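Local coordinates for protein beta-galactoside alpha-2,6-sialyltransferase (Photobacterium sp., PDB 2Z4T) that transfers sialic acid from a CMP-linked donor to the 6-hydroxyl of galactose in acceptor sugars such as lactose, at residues 30-36 against 109-115; 83-87 against 191-195; 199-204 against 230-236; 213-217 against 262-266. All blocks are in the same frame, centred on the assembly; numbering follows the deposited sequence. Where two conformers were deposited one is given.

Contact 1 (30-36 against 109-115); sequences INKTIID and TLNVVAP
The side-chain amide nitrogen of N111 is held by two groups of the neighbouring strand: ND2 donates to N31 OD1 at 2.7 Å and to T33 OG1 at 3.2 Å. Both acceptors lie tilted out of the N111 amide plane, and the N31 amide is turned 34° against it. N31 reaches this place because its CG is anti to the backbone N (chi1 -158°), which swings the amide across toward N111 and sets its ND2 beside the CB of T109. The two bonds from ND2 probably limit the rotation of the N111 amide.

Beneath these side chains runs a parallel backbone ladder. T109 N donates to I30 O, K32 N to T109 O, N111 N to K32 O and V113 N to I34 O, all at 2.7 to 2.9 Å. On the face opposite the asparagines, I34 slants over its neighbours, CD1 resting 3.8 Å from L110 CD1 and CG1 near CG2 of V112. Farther along, I35 lays CD1 on the P115 ring, 4.0 Å from CB.

In this immunoglobulin-like sandwich, strand 103-122 runs between 26-35 and 88-98. I34 and L110 face strand 39-42 through V40 and L42, while D36 turns to L84 N and R193, and P115 meets strand 194-201.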
loop_
_atom_site.group_PDB
_atom_site.type_symbol
_atom_site.label_atom_id
_atom_site.label_comp_id
_atom_site.label_asym_id
_atom_site.label_seq_id
_atom_site.Cartn_x
_atom_site.Cartn_y
_atom_site.Cartn_z
ATOM N N ILE A 30 -10.915 33.552 -3.046
ATOM C CA ILE A 30 -10.523 32.458 -2.175
ATOM C C ILE A 30 -11.457 31.285 -2.400
ATOM O O ILE A 30 -12.673 31.452 -2.422
ATOM C CB ILE A 30 -10.576 32.852 -0.690
ATOM C CG1 ILE A 30 -9.671 34.052 -0.428
ATOM C CG2 ILE A 30 -10.218 31.650 0.205
ATOM C CD1 ILE A 30 -10.004 34.819 0.854
ATOM N N ASN A 31 -10.867 30.107 -2.573
ATOM C CA ASN A 31 -11.595 28.874 -2.780
ATOM C C ASN A 31 -11.096 27.848 -1.768
ATOM O O ASN A 31 -9.887 27.710 -1.586
ATOM C CB ASN A 31 -11.390 28.376 -4.210
ATOM C CG ASN A 31 -12.506 27.418 -4.661
ATOM O OD1 ASN A 31 -12.606 26.263 -4.191
ATOM N ND2 ASN A 31 -13.357 27.898 -5.583
ATOM N N LYS A 32 -12.013 27.166 -1.079
ATOM C CA LYS A 32 -11.662 26.183 -0.056
ATOM C C LYS A 32 -12.609 24.996 -0.052
ATOM O O LYS A 32 -13.768 25.121 -0.460
ATOM C CB LYS A 32 -11.716 26.816 1.326
ATOM C CG LYS A 32 -10.387 27.197 1.903
ATOM C CD LYS A 32 -10.477 27.306 3.425
ATOM C CE LYS A 32 -10.385 25.939 4.092
ATOM N NZ LYS A 32 -10.196 26.032 5.558
ATOM N N THR A 33 -12.114 23.867 0.442
ATOM C CA THR A 33 -12.890 22.674 0.719
ATOM C C THR A 33 -12.435 22.216 2.096
ATOM O O THR A 33 -11.265 22.384 2.386
ATOM C CB THR A 33 -12.379 21.535 -0.255
ATOM O OG1 THR A 33 -12.443 21.962 -1.622
ATOM C CG2 THR A 33 -13.167 20.231 -0.112
ATOM N N ILE A 34 -13.199 21.630 3.008
ATOM C CA ILE A 34 -14.312 21.971 3.909
ATOM C C ILE A 34 -15.359 20.893 3.993
ATOM O O ILE A 34 -16.024 20.555 3.018
ATOM C CB ILE A 34 -14.643 23.440 4.373
ATOM C CG1 ILE A 34 -16.009 23.934 3.876
ATOM C CG2 ILE A 34 -13.447 24.371 4.230
ATOM C CD1 ILE A 34 -16.521 25.141 4.621
ATOM N N ILE A 35 -15.396 20.288 5.174
ATOM C CA ILE A 35 -16.357 19.247 5.491
ATOM C C ILE A 35 -17.456 19.778 6.392
ATOM O O ILE A 35 -17.286 20.811 7.039
ATOM C CB ILE A 35 -15.692 18.042 6.166
ATOM C CG1 ILE A 35 -15.107 18.440 7.532
ATOM C CG2 ILE A 35 -14.635 17.466 5.263
ATOM C CD1 ILE A 35 -14.726 17.264 8.427
ATOM N N ASP A 36 -18.579 19.056 6.431
ATOM C CA ASP A 36 -19.722 19.403 7.262
ATOM C C ASP A 36 -19.266 19.787 8.660
ATOM O O ASP A 36 -18.478 19.074 9.274
ATOM C CB ASP A 36 -20.710 18.231 7.333
ATOM C CG ASP A 36 -21.324 17.884 5.972
ATOM O OD1 ASP A 36 -22.467 17.371 5.955
ATOM O OD2 ASP A 36 -20.668 18.125 4.922
ATOM N N THR A 109 -15.420 31.052 -2.134
ATOM C CA THR A 109 -16.176 29.847 -2.429
ATOM C C THR A 109 -15.788 28.745 -1.459
ATOM O O THR A 109 -14.621 28.396 -1.341
ATOM C CB THR A 109 -15.943 29.370 -3.867
ATOM O OG1 THR A 109 -16.468 30.342 -4.761
ATOM C CG2 THR A 109 -16.691 28.091 -4.134
ATOM N N LEU A 110 -16.776 28.207 -0.760
ATOM C CA LEU A 110 -16.557 27.071 0.111
ATOM C C LEU A 110 -17.240 25.854 -0.510
ATOM O O LEU A 110 -18.472 25.822 -0.658
ATOM C CB LEU A 110 -17.064 27.357 1.532
ATOM C CG LEU A 110 -16.499 28.612 2.226
ATOM C CD1 LEU A 110 -17.029 28.772 3.644
ATOM C CD2 LEU A 110 -14.985 28.607 2.275
ATOM N N ASN A 111 -16.419 24.879 -0.911
ATOM C CA ASN A 111 -16.895 23.574 -1.335
ATOM C C ASN A 111 -17.048 22.729 -0.079
ATOM O O ASN A 111 -16.036 22.313 0.537
ATOM C CB ASN A 111 -15.903 22.911 -2.313
ATOM C CG ASN A 111 -15.331 23.904 -3.346
ATOM O OD1 ASN A 111 -16.065 24.421 -4.204
ATOM N ND2 ASN A 111 -14.010 24.176 -3.262
ATOM N N VAL A 112 -18.298 22.514 0.324
ATOM C CA VAL A 112 -18.608 21.663 1.472
ATOM C C VAL A 112 -18.831 20.213 1.012
ATOM O O VAL A 112 -19.692 19.937 0.166
ATOM C CB VAL A 112 -19.834 22.164 2.310
ATOM C CG1 VAL A 112 -19.979 21.312 3.572
ATOM C CG2 VAL A 112 -19.694 23.656 2.693
ATOM N N VAL A 113 -18.040 19.298 1.566
ATOM C CA VAL A 113 -18.059 17.895 1.118
ATOM C C VAL A 113 -18.218 17.008 2.343
ATOM O O VAL A 113 -17.858 17.426 3.458
ATOM C CB VAL A 113 -16.764 17.523 0.350
ATOM C CG1 VAL A 113 -16.540 18.477 -0.870
ATOM C CG2 VAL A 113 -15.544 17.561 1.293
ATOM N N ALA A 114 -18.761 15.808 2.156
ATOM C CA ALA A 114 -18.890 14.859 3.267
ATOM C C ALA A 114 -17.547 14.615 3.979
ATOM O O ALA A 114 -16.504 14.496 3.320
ATOM C CB ALA A 114 -19.465 13.545 2.778
ATOM N N PRO A 115 -17.562 14.570 5.324
ATOM C CA PRO A 115 -16.403 14.072 6.069
ATOM C C PRO A 115 -16.065 12.664 5.567
ATOM O O PRO A 115 -16.967 11.849 5.306
ATOM C CB PRO A 115 -16.920 13.987 7.505
ATOM C CG PRO A 115 -18.037 14.993 7.564
ATOM C CD PRO A 115 -18.670 14.981 6.210
#

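Contact 2 (83-87 against 191-195)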
loop_
_atom_site.group_PDB
_atom_site.type_symbol
_atom_site.label_atom_id
_atom_site.label_comp_id
_atom_site.label_asym_id
_atom_site.label_seq_id
_atom_site.Cartn_x
_atom_site.Cartn_y
_atom_site.Cartn_z
ATOM N N ARG A 83 -24.591 20.992 8.208
ATOM C CA ARG A 83 -24.779 19.557 8.102
ATOM C C ARG A 83 -25.567 19.322 6.828
ATOM O O ARG A 83 -26.612 19.931 6.628
ATOM C CB ARG A 83 -25.564 19.031 9.294
ATOM C CG ARG A 83 -24.834 19.166 10.584
ATOM C CD ARG A 83 -25.533 18.444 11.692
ATOM N NE ARG A 83 -26.596 19.242 12.296
ATOM C CZ ARG A 83 -27.427 18.776 13.227
ATOM N NH1 ARG A 83 -27.319 17.517 13.661
ATOM N NH2 ARG A 83 -28.374 19.566 13.722
ATOM N N LEU A 84 -25.071 18.443 5.961
ATOM C CA LEU A 84 -25.694 18.261 4.648
ATOM C C LEU A 84 -25.969 16.809 4.337
ATOM O O LEU A 84 -25.431 15.915 4.992
ATOM C CB LEU A 84 -24.809 18.845 3.543
ATOM C CG LEU A 84 -24.438 20.316 3.621
ATOM C CD1 LEU A 84 -23.339 20.614 2.595
ATOM C CD2 LEU A 84 -25.697 21.187 3.406
ATOM N N ASP A 85 -26.814 16.594 3.328
ATOM C CA ASP A 85 -27.061 15.275 2.768
ATOM C C ASP A 85 -26.236 15.063 1.503
ATOM O O ASP A 85 -25.919 13.931 1.164
ATOM C CB ASP A 85 -28.537 15.136 2.443
ATOM C CG ASP A 85 -29.412 15.220 3.680
ATOM O OD1 ASP A 85 -29.061 14.601 4.708
ATOM O OD2 ASP A 85 -30.451 15.912 3.626
ATOM N N ASP A 86 -25.913 16.164 0.817
ATOM C CA ASP A 86 -25.201 16.158 -0.456
ATOM C C ASP A 86 -24.266 17.343 -0.499
ATOM O O ASP A 86 -24.646 18.458 -0.112
ATOM C CB ASP A 86 -26.178 16.285 -1.623
ATOM C CG ASP A 86 -27.199 15.178 -1.649
ATOM O OD1 ASP A 86 -26.806 13.990 -1.647
ATOM O OD2 ASP A 86 -28.398 15.487 -1.675
ATOM N N ASP A 87 -23.051 17.108 -0.976
ATOM C CA ASP A 87 -22.062 18.151 -1.162
ATOM C C ASP A 87 -22.682 19.364 -1.826
ATOM O O ASP A 87 -23.550 19.235 -2.688
ATOM C CB ASP A 87 -20.897 17.630 -2.010
ATOM C CG ASP A 87 -20.146 16.469 -1.339
ATOM O OD1 ASP A 87 -20.492 16.081 -0.180
ATOM O OD2 ASP A 87 -19.193 15.945 -1.980
ATOM N N LYS A 191 -19.438 12.343 13.303
ATOM C CA LYS A 191 -19.639 12.990 12.017
ATOM C C LYS A 191 -21.073 12.800 11.532
ATOM O O LYS A 191 -21.651 11.705 11.657
ATOM C CB LYS A 191 -18.634 12.447 11.001
ATOM C CG LYS A 191 -17.181 12.782 11.360
ATOM C CD LYS A 191 -17.026 14.280 11.517
ATOM C CE LYS A 191 -15.596 14.722 11.305
ATOM N NZ LYS A 191 -14.784 14.380 12.488
ATOM N N HIS A 192 -21.674 13.837 10.974
ATOM C CA HIS A 192 -23.069 13.615 10.658
ATOM C C HIS A 192 -23.359 12.740 9.454
ATOM O O HIS A 192 -24.340 11.991 9.512
ATOM C CB HIS A 192 -23.985 14.821 10.902
ATOM C CG HIS A 192 -24.331 14.966 12.349
ATOM N ND1 HIS A 192 -25.552 14.595 12.865
ATOM C CD2 HIS A 192 -23.569 15.326 13.409
ATOM C CE1 HIS A 192 -25.544 14.774 14.174
ATOM N NE2 HIS A 192 -24.352 15.215 14.528
ATOM N N ARG A 193 -22.497 12.757 8.439
ATOM C CA ARG A 193 -22.478 11.736 7.392
ATOM C C ARG A 193 -20.978 11.425 7.239
ATOM O O ARG A 193 -20.151 12.302 7.477
ATOM C CB ARG A 193 -23.095 12.241 6.078
ATOM C CG ARG A 193 -22.396 13.488 5.515
ATOM C CD ARG A 193 -22.973 13.975 4.204
ATOM N NE ARG A 193 -22.422 15.293 3.870
ATOM C CZ ARG A 193 -22.206 15.733 2.626
ATOM N NH1 ARG A 193 -22.483 14.954 1.571
ATOM N NH2 ARG A 193 -21.697 16.947 2.430
ATOM N N LEU A 194 -20.637 10.185 6.872
ATOM C CA LEU A 194 -19.244 9.753 6.784
ATOM C C LEU A 194 -19.040 8.779 5.631
ATOM O O LEU A 194 -19.695 7.728 5.574
ATOM C CB LEU A 194 -18.765 9.126 8.108
ATOM C CG LEU A 194 -17.258 8.827 8.219
ATOM C CD1 LEU A 194 -16.398 10.122 8.227
ATOM C CD2 LEU A 194 -16.933 7.942 9.436
ATOM N N ASN A 195 -18.164 9.159 4.700
ATOM C CA ASN A 195 -17.666 8.231 3.695
ATOM C C ASN A 195 -16.426 7.509 4.220
ATOM O O ASN A 195 -15.481 8.151 4.696
ATOM C CB ASN A 195 -17.361 8.946 2.373
ATOM C CG ASN A 195 -18.623 9.373 1.634
ATOM O OD1 ASN A 195 -19.703 8.789 1.804
ATOM N ND2 ASN A 195 -18.492 10.400 0.812
#
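R193 meets D87 in a salt bridge in which a single carboxylate oxygen serves both terminal nitrogens: OD1 of D87 lies 2.9 Å from NH1 of R193 and 3.0 Å from its NH2. Both hydrogen bonds are weak and bent, with angles at hydrogen near 125°, although OD1 sits at the guanidinium edge; the carboxylate and guanidinium planes stand 69° apart.

Van der Waals contacts line the arginine's path. Its chain is extended from CG to NE and runs alongside L84, whose carbonyl O comes 3.2 Å from R193 CD. L84 CB and the backbone N of D86 lie over one face of the guanidinium.

The third kind, a CH-pi contact at the R83 end of the loop, is doubtful because the H192 ring is not securely placed. In the conformer given, R83 CD lies over that ring, 4.0 Å from its centroid.

Loop 83-87, between strands 77-80 and 88-98 of the sandwich, thus meets the turn that leads from helix 178-190 into strand 194-201. Strand 103-122 passes alongside: D87 OD1 also accepts from A114 N just there. R193 NH2 also pairs with D36, at the end of strand 26-35.

Contact 3 (199-204 against 230-236). With GAL (beta-D-galactopyranose), chain B.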
loop_
_atom_site.group_PDB
_atom_site.type_symbol
_atom_site.label_atom_id
_atom_site.label_comp_id
_atom_site.label_asym_id
_atom_site.label_seq_id
_atom_site.Cartn_x
_atom_site.Cartn_y
_atom_site.Cartn_z
ATOM N N SER A 199 -8.926 -0.522 3.222
ATOM C CA SER A 199 -7.908 -1.188 2.453
ATOM C C SER A 199 -7.166 -2.209 3.306
ATOM O O SER A 199 -6.732 -1.912 4.423
ATOM C CB SER A 199 -6.914 -0.175 1.866
ATOM O OG SER A 199 -6.012 -0.824 0.973
ATOM N N SER A 200 -6.997 -3.408 2.761
ATOM C CA SER A 200 -6.302 -4.451 3.479
ATOM C C SER A 200 -5.502 -5.378 2.593
ATOM O O SER A 200 -5.841 -5.589 1.418
ATOM C CB SER A 200 -7.279 -5.300 4.292
ATOM O OG SER A 200 -6.603 -6.410 4.870
ATOM N N ASN A 201 -4.424 -5.897 3.189
ATOM C CA ASN A 201 -3.852 -7.201 2.856
ATOM C C ASN A 201 -4.994 -8.199 2.557
ATOM O O ASN A 201 -5.913 -8.357 3.364
ATOM C CB ASN A 201 -2.994 -7.657 4.053
ATOM C CG ASN A 201 -2.310 -8.994 3.836
ATOM O OD1 ASN A 201 -2.972 -10.026 3.651
ATOM N ND2 ASN A 201 -0.973 -8.993 3.914
ATOM N N THR A 202 -4.945 -8.838 1.391
ATOM C CA THR A 202 -6.020 -9.719 0.944
ATOM C C THR A 202 -6.175 -10.958 1.825
ATOM O O THR A 202 -7.260 -11.172 2.413
ATOM C CB THR A 202 -5.848 -10.103 -0.555
ATOM O OG1 THR A 202 -5.804 -8.903 -1.345
ATOM C CG2 THR A 202 -7.001 -10.986 -1.050
ATOM N N ALA A 203 -5.105 -11.759 1.932
ATOM C CA ALA A 203 -5.120 -13.010 2.726
ATOM C C ALA A 203 -5.598 -12.791 4.149
ATOM O O ALA A 203 -6.222 -13.685 4.732
ATOM C CB ALA A 203 -3.751 -13.680 2.749
ATOM N N HIS A 204 -5.301 -11.602 4.687
ATOM C CA HIS A 204 -5.634 -11.235 6.069
ATOM C C HIS A 204 -6.825 -10.268 6.184
ATOM O O HIS A 204 -6.997 -9.647 7.239
ATOM C CB HIS A 204 -4.408 -10.601 6.745
ATOM C CG HIS A 204 -3.276 -11.553 6.939
ATOM N ND1 HIS A 204 -3.055 -12.210 8.131
ATOM C CD2 HIS A 204 -2.325 -11.997 6.082
ATOM C CE1 HIS A 204 -2.014 -13.013 7.997
ATOM N NE2 HIS A 204 -1.561 -12.912 6.762
ATOM N N TYR A 230 -5.254 -5.783 -1.517
ATOM C CA TYR A 230 -3.946 -5.899 -2.133
ATOM C C TYR A 230 -3.327 -7.153 -1.572
ATOM O O TYR A 230 -3.329 -7.335 -0.349
ATOM C CB TYR A 230 -3.063 -4.681 -1.801
ATOM C CG TYR A 230 -3.477 -3.394 -2.476
ATOM C CD1 TYR A 230 -4.149 -2.393 -1.770
ATOM C CD2 TYR A 230 -3.205 -3.177 -3.827
ATOM C CE1 TYR A 230 -4.563 -1.190 -2.398
ATOM C CE2 TYR A 230 -3.590 -1.974 -4.472
ATOM C CZ TYR A 230 -4.270 -0.997 -3.745
ATOM O OH TYR A 230 -4.636 0.170 -4.378
ATOM N N ASP A 231 -2.816 -8.015 -2.459
ATOM C CA ASP A 231 -2.204 -9.297 -2.080
ATOM C C ASP A 231 -0.992 -9.141 -1.171
ATOM O O ASP A 231 -0.122 -8.318 -1.424
ATOM C CB ASP A 231 -1.742 -10.076 -3.315
ATOM C CG ASP A 231 -2.888 -10.605 -4.145
ATOM O OD1 ASP A 231 -3.974 -10.805 -3.566
ATOM O OD2 ASP A 231 -2.702 -10.809 -5.374
ATOM N N ASP A 232 -0.944 -9.970 -0.133
ATOM C CA ASP A 232 0.241 -10.138 0.686
ATOM C C ASP A 232 1.432 -10.401 -0.228
ATOM O O ASP A 232 2.500 -9.816 -0.048
ATOM C CB ASP A 232 0.017 -11.311 1.637
ATOM C CG ASP A 232 1.106 -11.440 2.669
ATOM O OD1 ASP A 232 2.264 -11.784 2.304
ATOM O OD2 ASP A 232 0.778 -11.211 3.857
ATOM N N GLY A 233 1.216 -11.259 -1.218
ATOM C CA GLY A 233 2.177 -11.553 -2.258
ATOM C C GLY A 233 1.910 -12.968 -2.754
ATOM O O GLY A 233 0.788 -13.309 -3.130
ATOM N N SER A 234 2.928 -13.816 -2.731
ATOM C CA SER A 234 2.785 -15.173 -3.219
ATOM C C SER A 234 1.835 -15.968 -2.328
ATOM O O SER A 234 1.200 -16.904 -2.793
ATOM C CB SER A 234 4.167 -15.839 -3.316
ATOM O OG SER A 234 4.765 -16.009 -2.040
ATOM N N ALA A 235 1.706 -15.560 -1.064
ATOM C CA ALA A 235 0.853 -16.259 -0.090
ATOM C C ALA A 235 -0.540 -16.529 -0.613
ATOM O O ALA A 235 -1.052 -17.641 -0.447
ATOM C CB ALA A 235 0.782 -15.510 1.232
ATOM N N GLU A 236 -1.184 -15.550 -1.245
ATOM C CA GLU A 236 -2.517 -15.884 -1.744
ATOM C C GLU A 236 -2.542 -16.854 -2.936
ATOM O O GLU A 236 -3.511 -17.633 -3.086
ATOM C CB GLU A 236 -3.512 -14.706 -1.847
ATOM C CG GLU A 236 -3.003 -13.368 -2.136
ATOM C CD GLU A 236 -2.422 -12.668 -0.929
ATOM O OE1 GLU A 236 -3.176 -12.154 -0.084
ATOM O OE2 GLU A 236 -1.178 -12.594 -0.868
HETATM C C1 GAL B . 3.541 -13.635 8.409
HETATM C C2 GAL B . 2.151 -14.244 8.244
HETATM C C3 GAL B . 1.999 -14.773 6.820
HETATM C C4 GAL B . 2.380 -13.695 5.797
HETATM C C5 GAL B . 3.741 -13.069 6.111
HETATM C C6 GAL B . 4.054 -11.848 5.241
HETATM O O2 GAL B . 1.959 -15.261 9.215
HETATM O O3 GAL B . 0.665 -15.209 6.598
HETATM O O4 GAL B . 1.370 -12.709 5.794
HETATM O O5 GAL B . 3.745 -12.624 7.445
HETATM O O6 GAL B . 4.243 -12.182 3.882
HETATM O O HOH W 1 -6.135 -8.966 -3.958
#
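N201 and D232 cross obliquely, their amide and carboxylate planes 73° apart, and N201 ND2 donates to D232 OD2 over 2.8 Å. The oxygen lies in the N201 amide plane, yet ND2 comes to it from above the carboxylate plane. D122 OD1 takes a second bond from ND2, while N201 OD1 accepts from H204 N (3.0 Å), an Asx motif; the amide is therefore fixed at both ends.

D232, with CG anti to the backbone N (chi1 -171°), spreads its carboxylate before the galactose: OD1 accepts from O6 of GAL at 2.6 Å and OD2 from its O4 at 2.5 Å. The H204 ring is turned 35° from this carboxylate, and its NE2 reaches the same O4 at 3.1 Å and also bonds O3. ND1 of H204 is held by H175, a second-shell partner that probably steadies the ring.

E236, bent at chi2, turns back beneath the loop. Its OE1 is met nearly along the C-O axis by A203 N (2.8 Å) and from above the carboxylate plane by D232 N, and OE2 takes G233 N. T202 and D231 lie side by side, with a water between T202 OG1 and D231 OD1, while D231 OD2 is bonded to Y237 OH.

Parallel strands 194-201 and 222-230 end together here, where Y230 N bonds S200 O (3.0 Å). Loops at the C-terminal ends of parallel strands form the substrate site of GT-B glycosyltransferases; here they hold the acceptor galactose, with O6, the hydroxyl of an alpha-2,6 linkage, on D232.

Contact 4 (213-217 against 262-266)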
loop_
_atom_site.group_PDB
_atom_site.type_symbol
_atom_site.label_atom_id
_atom_site.label_comp_id
_atom_site.label_asym_id
_atom_site.label_seq_id
_atom_site.Cartn_x
_atom_site.Cartn_y
_atom_site.Cartn_z
ATOM N N LEU A 213 -16.039 -3.600 10.231
ATOM C CA LEU A 213 -17.316 -3.620 9.553
ATOM C C LEU A 213 -18.475 -3.977 10.480
ATOM O O LEU A 213 -19.611 -3.529 10.268
ATOM C CB LEU A 213 -17.272 -4.504 8.314
ATOM C CG LEU A 213 -16.444 -3.860 7.196
ATOM C CD1 LEU A 213 -16.143 -4.878 6.128
ATOM C CD2 LEU A 213 -17.146 -2.631 6.605
ATOM N N LYS A 214 -18.202 -4.733 11.534
ATOM C CA LYS A 214 -19.297 -5.063 12.403
ATOM C C LYS A 214 -19.668 -3.957 13.371
ATOM O O LYS A 214 -20.761 -3.944 13.886
ATOM C CB LYS A 214 -19.144 -6.435 13.039
ATOM C CG LYS A 214 -18.116 -6.606 14.071
ATOM C CD LYS A 214 -18.122 -8.102 14.496
ATOM C CE LYS A 214 -19.118 -8.374 15.631
ATOM N NZ LYS A 214 -18.921 -9.747 16.195
ATOM N N GLU A 215 -18.771 -3.001 13.578
ATOM C CA GLU A 215 -19.109 -1.776 14.302
ATOM C C GLU A 215 -19.869 -0.829 13.400
ATOM O O GLU A 215 -20.974 -0.408 13.730
ATOM C CB GLU A 215 -17.860 -1.078 14.834
ATOM C CG GLU A 215 -17.124 -1.847 15.898
ATOM C CD GLU A 215 -18.012 -2.242 17.055
ATOM O OE1 GLU A 215 -18.717 -1.359 17.600
ATOM O OE2 GLU A 215 -18.011 -3.445 17.410
ATOM N N LEU A 216 -19.276 -0.518 12.258
ATOM C CA LEU A 216 -19.855 0.378 11.259
ATOM C C LEU A 216 -21.227 -0.058 10.728
ATOM O O LEU A 216 -22.054 0.782 10.355
ATOM C CB LEU A 216 -18.881 0.544 10.087
ATOM C CG LEU A 216 -17.624 1.348 10.411
ATOM C CD1 LEU A 216 -16.809 1.654 9.157
ATOM C CD2 LEU A 216 -18.019 2.644 11.126
ATOM N N ASN A 217 -21.452 -1.369 10.677
ATOM C CA ASN A 217 -22.702 -1.920 10.192
ATOM C C ASN A 217 -23.955 -1.310 10.830
ATOM O O ASN A 217 -24.964 -1.137 10.152
ATOM C CB ASN A 217 -22.733 -3.440 10.367
ATOM C CG ASN A 217 -23.847 -4.087 9.561
ATOM O OD1 ASN A 217 -23.840 -4.046 8.320
ATOM N ND2 ASN A 217 -24.829 -4.662 10.263
ATOM N N ASP A 262 -23.209 -12.825 7.866
ATOM C CA ASP A 262 -23.693 -13.127 9.209
ATOM C C ASP A 262 -22.727 -12.724 10.311
ATOM O O ASP A 262 -23.159 -12.333 11.405
ATOM C CB ASP A 262 -24.032 -14.617 9.344
ATOM C CG ASP A 262 -25.276 -15.004 8.572
ATOM O OD1 ASP A 262 -26.065 -14.104 8.191
ATOM O OD2 ASP A 262 -25.452 -16.213 8.330
ATOM N N VAL A 263 -21.432 -12.851 10.031
ATOM C CA VAL A 263 -20.400 -12.457 10.980
ATOM C C VAL A 263 -20.447 -10.930 11.185
ATOM O O VAL A 263 -20.516 -10.454 12.318
ATOM C CB VAL A 263 -18.996 -12.955 10.526
ATOM C CG1 VAL A 263 -17.893 -12.234 11.264
ATOM C CG2 VAL A 263 -18.863 -14.460 10.715
ATOM N N ILE A 264 -20.450 -10.182 10.084
ATOM C CA ILE A 264 -20.571 -8.718 10.129
ATOM C C ILE A 264 -21.892 -8.239 10.786
ATOM O O ILE A 264 -21.887 -7.295 11.580
ATOM C CB ILE A 264 -20.360 -8.094 8.730
ATOM C CG1 ILE A 264 -18.898 -8.282 8.285
ATOM C CG2 ILE A 264 -20.728 -6.610 8.740
ATOM C CD1 ILE A 264 -18.621 -8.070 6.787
ATOM N N ASN A 265 -23.008 -8.898 10.468
ATOM C CA ASN A 265 -24.292 -8.634 11.140
ATOM C C ASN A 265 -24.336 -9.031 12.615
ATOM O O ASN A 265 -25.238 -8.635 13.337
ATOM C CB ASN A 265 -25.444 -9.345 10.416
ATOM C CG ASN A 265 -25.912 -8.594 9.195
ATOM O OD1 ASN A 265 -25.850 -7.369 9.148
ATOM N ND2 ASN A 265 -26.386 -9.327 8.194
ATOM N N GLY A 266 -23.381 -9.842 13.044
ATOM C CA GLY A 266 -23.328 -10.299 14.418
ATOM C C GLY A 266 -24.201 -11.506 14.671
ATOM O O GLY A 266 -24.253 -11.995 15.801
#
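I264 packs between the two helices, its CG2 3.6 Å from the carbonyl O of L213 and 4.1 Å from L213 CB. The two side chains lie side by side and point the same way, and I264 CD1 also reaches CD1 of L213. Next to them the backbones come very near: K214 CB is 3.2 Å from I264 O, and the CA atoms of K214 and I264 are only 4.5 Å apart. The K214 CA also points a hydrogen at that carbonyl.

K214 carries CG between its backbone N and carbonyl carbon (chi1 71°), which leads the chain past the end of the other helix; CD passes 4.0 Å from V263 O. On the flank away from K214, N217 crosses I264 at about a right angle and sends ND2 to OD1 of N265, 3.1 Å away. This weak hydrogen bond, its amide planes 58° apart, adds a polar link beside the apolar one.

The backbone places these groups. N217 N bonds back to L213 O (2.9 Å), and G266 N bonds V263 O (3.0 Å). Further out, W282 and Y286 pack on both L213 and I264, and V224 and I227 of strand 222-230 lie against L213.

Helix 249-265 finishes in a Schellman motif, with G266 at positive phi (84°). Helix 205-216 is the connection of a beta-alpha-beta crossover between strands 194-201 and 222-230, and its end meets helix 249-265, which belongs to the longer helical connection between strands 222-230 and 288-292, an arrangement of neighbouring crossovers found in Rossmann-like halves of GT-B enzymes.

Overall arrangement
The C-terminal end of contact 1 joins contact 2 at the junction between the immunoglobulin-like domain and the GT-B part: their centres are 12 Å apart, and D36 OD1 to L84 N (2.8 Å) and A114 N to D87 OD1 (2.9 Å) join them. Strand 194-201 leads from contact 2 to contact 3, whose centres lie 32 Å apart, so the domain junction is remote from the sugar. Contact 3 alone touches the acceptor, and the nearest atoms of its D232 side chain and bound CMP are about 6 Å apart. Helix 205-216 continues from there to contact 4, centred 21 Å from contact 3 and 22 Å from contact 2, with no touch to either.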